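Local structure of beta-ketoacyl-[acyl-carrier-protein] synthase FabY (Pseudomonas aeruginosa, 4CW4) at residues Phe289-Gln294 / Val392-Asp397; Leu412-Ala417 / Asn544-Val549. The protein catalyses the condensation of acetyl-CoA with malonyl-ACP to acetoacetyl-ACP, the primer that starts fatty acid synthesis. One frame throughout, in Å; residues are numbered along the deposited sequence.

Both contacts are buried, and they lie on opposite faces of one part of the sheet, where strands 387-394 and 543-550 run side by side. In contact 1 the helix that follows Cys286, the probable nucleophile, packs on strand 387-394 through apolar branches, an aromatic face and a glutamine amide; in contact 2 helix 409-425 packs on strand 543-550 through small residues and a hydroxyl-to-hydroxyl bond. The two meet where Asn544 ND2 reaches Asp397 OD1 and Asn395 O. Contact 1 is the larger and the nearer to the chain's centre, and around both the second subunit comes close.

Contact 1: Phe289-Gln294 / Val392-Asp397; sequences FLYNLQ and VFINAD
One face of the Tyr291 ring carries the terminal methyl of Ile394: CD1 stands 3.7 Å from the ring centroid and 18° off its normal, a CH-pi contact. The second flat group, the Gln294 amide, turns its face to the other side of this methyl, OE1 3.5 Å from Ile394 CD1, so that CD1 is sandwiched between ring and amide. The other branch, Ile394 CG2, lies by the phenol end, 3.5 Å from Tyr291 OH, which also makes a weak hydrogen bond to Asn543.

Gln294 leaves the helix with CG anti to the backbone N and its chain extended, long enough to bring NE2 within 2.9 Å of Val392 O. This bond is nearly straight (169°) and lies in the amide plane, although NE2 sits above the carbonyl plane. The other N-H goes to a water 3.0 Å from NE2, which also accepts from Ile394 N. Thus amide and water together satisfy two buried backbone groups of the strand, while Gln294 OE1 accepts from Lys295 of the second subunit.

Val392 points at the helix backbone. Its CG1 comes within 3.4 Å of Leu290 O, beside the CB atoms of Leu290 and Gln294, and its CG2 meets Leu293 CD2 at 4.0 Å; the two branches of valine let one strand residue touch two parts of the helix.

Helix and strand cross steeply, and the helix begins just after Cys286, the probable nucleophile. This is typical of the thiolase fold, in which one of the two helices of the buried central layer has the cysteine at its N-terminal end and packs against the inner face of a core sheet.

Contact 2: Leu412-Ala417 / Asn544-Val549; sequences LTVAKA and NASGVV
In the layered thiolase fold, helix 409-425 covers the face of strand 543-550 turned away from helix 288-301, and the two run almost parallel, at 16°, with their axes only 6.9 Å apart. Small residues permit this closeness. Ala417 CB rests 3.8 Å from Ser546 CB, and Val548 CG2 reaches the same alanine methyl at 3.9 Å while also lying against Ala417 O.

Thr413 faces Ser546 directly. Its OG1 is tucked between the backbone N and C (chi1 70°) and donates to Ser546 OG at 2.8 Å. The same torsion turns CG2 toward the start of the strand segment, 3.6 Å from Asn544 O, so the threonine methyl packs on the backbone and CB of Asn544 while its hydroxyl bonds to the serine. Ser546 OG is flanked by Val414 CG2 at 3.4 Å, a methyl closing over the buried hydroxyl. Asn544 sets its CB toward Thr413, but its amide leads off to Asp397 and Asn395 O.

The hydroxyl pair continues at both ends: Asn410 ND2 bonds to Thr413 OG1, and Ser546 OG bonds to Asn536 OD1 on the adjacent strand. With Thr413 as donor, the bonds can run in one direction from amide N-H to amide oxygen, which would probably strengthen each and satisfies both buried hydroxyls without charge.

Contact 1: Phe289-Gln294 / Val392-Asp397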
# COMPACT_ATOMS: atom_id res chain seq x y z
N PHE A 289 5.88 2.64 -8.64
CA PHE A 289 6.57 3.91 -8.55
C PHE A 289 5.86 5.00 -9.33
O PHE A 289 5.80 6.13 -8.88
CB PHE A 289 8.04 3.80 -8.96
CG PHE A 289 8.68 5.14 -9.19
CD1 PHE A 289 9.11 5.91 -8.13
CD2 PHE A 289 8.81 5.64 -10.47
CE1 PHE A 289 9.67 7.13 -8.34
CE2 PHE A 289 9.38 6.87 -10.68
CZ PHE A 289 9.81 7.62 -9.62
N LEU A 290 5.33 4.67 -10.50
CA LEU A 290 4.60 5.65 -11.29
C LEU A 290 3.32 6.09 -10.58
O LEU A 290 2.91 7.23 -10.74
CB LEU A 290 4.32 5.12 -12.70
CG LEU A 290 5.53 4.98 -13.64
CD1 LEU A 290 5.09 4.51 -15.02
CD2 LEU A 290 6.28 6.29 -13.74
N TYR A 291 2.69 5.21 -9.80
CA TYR A 291 1.55 5.63 -9.01
C TYR A 291 1.95 6.67 -7.94
O TYR A 291 1.26 7.68 -7.75
CB TYR A 291 0.89 4.42 -8.34
CG TYR A 291 0.08 3.50 -9.24
CD1 TYR A 291 0.51 3.12 -10.49
CD2 TYR A 291 -1.11 2.96 -8.80
CE1 TYR A 291 -0.24 2.27 -11.29
CE2 TYR A 291 -1.86 2.11 -9.58
CZ TYR A 291 -1.41 1.77 -10.83
OH TYR A 291 -2.14 0.92 -11.64
N ASN A 292 3.07 6.45 -7.28
CA ASN A 292 3.60 7.44 -6.34
C ASN A 292 3.96 8.73 -7.10
O ASN A 292 3.75 9.84 -6.61
CB ASN A 292 4.84 6.90 -5.62
CG ASN A 292 4.51 5.99 -4.45
OD1 ASN A 292 3.46 6.11 -3.82
ND2 ASN A 292 5.43 5.08 -4.15
N LEU A 293 4.51 8.59 -8.30
CA LEU A 293 4.95 9.75 -9.07
C LEU A 293 3.73 10.57 -9.53
O LEU A 293 3.79 11.79 -9.55
CB LEU A 293 5.81 9.33 -10.27
CG LEU A 293 6.48 10.44 -11.08
CD1 LEU A 293 7.42 11.23 -10.22
CD2 LEU A 293 7.23 9.86 -12.27
N GLN A 294 2.62 9.91 -9.84
CA GLN A 294 1.41 10.63 -10.21
C GLN A 294 0.97 11.54 -9.06
O GLN A 294 0.60 12.72 -9.26
CB GLN A 294 0.28 9.68 -10.60
CG GLN A 294 -0.91 10.43 -11.21
CD GLN A 294 -2.10 9.53 -11.46
OE1 GLN A 294 -2.72 9.04 -10.51
NE2 GLN A 294 -2.41 9.29 -12.73
N VAL A 392 1.65 11.40 -15.44
CA VAL A 392 1.55 9.96 -15.37
C VAL A 392 0.10 9.60 -15.57
O VAL A 392 -0.79 10.16 -14.92
CB VAL A 392 2.02 9.41 -14.00
CG1 VAL A 392 1.69 7.91 -13.85
CG2 VAL A 392 3.52 9.65 -13.81
N PHE A 393 -0.14 8.66 -16.47
CA PHE A 393 -1.48 8.15 -16.71
C PHE A 393 -1.58 6.71 -16.27
O PHE A 393 -0.70 5.89 -16.52
CB PHE A 393 -1.84 8.32 -18.18
CG PHE A 393 -1.89 9.76 -18.60
CD1 PHE A 393 -2.90 10.60 -18.15
CD2 PHE A 393 -0.90 10.29 -19.40
CE1 PHE A 393 -2.91 11.93 -18.51
CE2 PHE A 393 -0.91 11.62 -19.76
CZ PHE A 393 -1.93 12.44 -19.33
N ILE A 394 -2.69 6.42 -15.59
CA ILE A 394 -2.95 5.13 -14.99
C ILE A 394 -4.33 4.66 -15.44
O ILE A 394 -5.31 5.40 -15.32
CB ILE A 394 -2.94 5.25 -13.45
CG1 ILE A 394 -1.52 5.56 -12.95
CG2 ILE A 394 -3.48 3.98 -12.80
CD1 ILE A 394 -1.42 5.97 -11.47
N ASN A 395 -4.41 3.44 -15.94
CA ASN A 395 -5.67 2.86 -16.41
C ASN A 395 -5.68 1.37 -16.12
O ASN A 395 -4.71 0.66 -16.40
CB ASN A 395 -5.84 3.07 -17.92
CG ASN A 395 -6.02 4.53 -18.28
OD1 ASN A 395 -5.04 5.24 -18.55
ND2 ASN A 395 -7.28 4.99 -18.27
N ALA A 396 -6.80 0.90 -15.58
CA ALA A 396 -7.00 -0.52 -15.30
C ALA A 396 -7.46 -1.23 -16.58
O ALA A 396 -7.49 -0.63 -17.66
CB ALA A 396 -8.01 -0.70 -14.16
N ASP A 397 -7.80 -2.51 -16.47
CA ASP A 397 -7.97 -3.37 -17.63
C ASP A 397 -9.44 -3.66 -17.97
O ASP A 397 -9.71 -4.36 -18.93
CB ASP A 397 -7.28 -4.71 -17.38
CG ASP A 397 -5.78 -4.65 -17.52
OD1 ASP A 397 -5.23 -3.70 -18.13
OD2 ASP A 397 -5.13 -5.61 -17.01
O HOH W 1 -4.58 8.37 -14.60

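Contact 2: Leu412-Ala417 / Asn544-Val549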
# COMPACT_ATOMS: atom_id res chain seq x y z
N LEU A 412 -4.31 2.54 -23.17
CA LEU A 412 -4.79 3.85 -22.77
C LEU A 412 -3.67 4.69 -22.14
O LEU A 412 -3.54 5.87 -22.46
CB LEU A 412 -5.96 3.72 -21.79
CG LEU A 412 -7.32 3.38 -22.41
CD1 LEU A 412 -7.32 2.10 -23.22
CD2 LEU A 412 -8.36 3.29 -21.31
N THR A 413 -2.87 4.09 -21.26
CA THR A 413 -1.82 4.86 -20.60
C THR A 413 -0.77 5.33 -21.61
O THR A 413 -0.33 6.48 -21.56
CB THR A 413 -1.15 4.12 -19.42
OG1 THR A 413 -0.35 3.02 -19.86
CG2 THR A 413 -2.19 3.59 -18.44
N VAL A 414 -0.34 4.46 -22.51
CA VAL A 414 0.68 4.84 -23.48
C VAL A 414 0.14 5.90 -24.45
O VAL A 414 0.80 6.89 -24.72
CB VAL A 414 1.23 3.62 -24.25
CG1 VAL A 414 2.26 4.06 -25.29
CG2 VAL A 414 1.87 2.61 -23.25
N ALA A 415 -1.07 5.69 -24.96
CA ALA A 415 -1.67 6.65 -25.88
C ALA A 415 -1.80 8.01 -25.23
O ALA A 415 -1.42 9.03 -25.83
CB ALA A 415 -3.03 6.16 -26.37
N LYS A 416 -2.34 8.06 -24.01
CA LYS A 416 -2.52 9.35 -23.34
C LYS A 416 -1.17 10.01 -23.05
O LYS A 416 -1.03 11.23 -23.14
CB LYS A 416 -3.31 9.21 -22.04
CG LYS A 416 -4.76 8.84 -22.23
CD LYS A 416 -5.48 8.73 -20.91
CE LYS A 416 -5.68 10.08 -20.27
NZ LYS A 416 -6.38 10.03 -18.96
N ALA A 417 -0.17 9.20 -22.72
CA ALA A 417 1.16 9.75 -22.42
C ALA A 417 1.75 10.43 -23.66
O ALA A 417 2.26 11.56 -23.59
CB ALA A 417 2.10 8.66 -21.89
N ASN A 544 -1.66 -0.51 -14.77
CA ASN A 544 -0.86 -0.02 -15.89
C ASN A 544 -0.56 1.44 -15.68
O ASN A 544 -1.42 2.19 -15.20
CB ASN A 544 -1.61 -0.15 -17.23
CG ASN A 544 -2.14 -1.55 -17.47
OD1 ASN A 544 -1.43 -2.43 -17.96
ND2 ASN A 544 -3.41 -1.77 -17.14
N ALA A 545 0.63 1.88 -16.06
CA ALA A 545 0.97 3.29 -15.97
C ALA A 545 2.00 3.66 -17.00
O ALA A 545 2.85 2.83 -17.35
CB ALA A 545 1.47 3.66 -14.57
N SER A 546 1.92 4.90 -17.48
CA SER A 546 2.95 5.46 -18.34
C SER A 546 3.26 6.88 -17.90
O SER A 546 2.35 7.66 -17.62
CB SER A 546 2.52 5.46 -19.81
OG SER A 546 2.13 4.17 -20.23
N GLY A 547 4.55 7.19 -17.80
CA GLY A 547 5.00 8.51 -17.41
C GLY A 547 5.74 9.25 -18.50
O GLY A 547 6.39 8.63 -19.35
N VAL A 548 5.68 10.58 -18.45
CA VAL A 548 6.36 11.45 -19.41
C VAL A 548 7.47 12.22 -18.70
O VAL A 548 7.22 12.95 -17.74
CB VAL A 548 5.36 12.44 -20.05
CG1 VAL A 548 6.07 13.31 -21.08
CG2 VAL A 548 4.21 11.70 -20.69
N VAL A 549 8.69 12.06 -19.20
CA VAL A 549 9.85 12.75 -18.65
C VAL A 549 10.49 13.58 -19.75
O VAL A 549 10.74 13.09 -20.85
CB VAL A 549 10.91 11.74 -18.11
CG1 VAL A 549 11.97 12.46 -17.29
CG2 VAL A 549 10.26 10.62 -17.32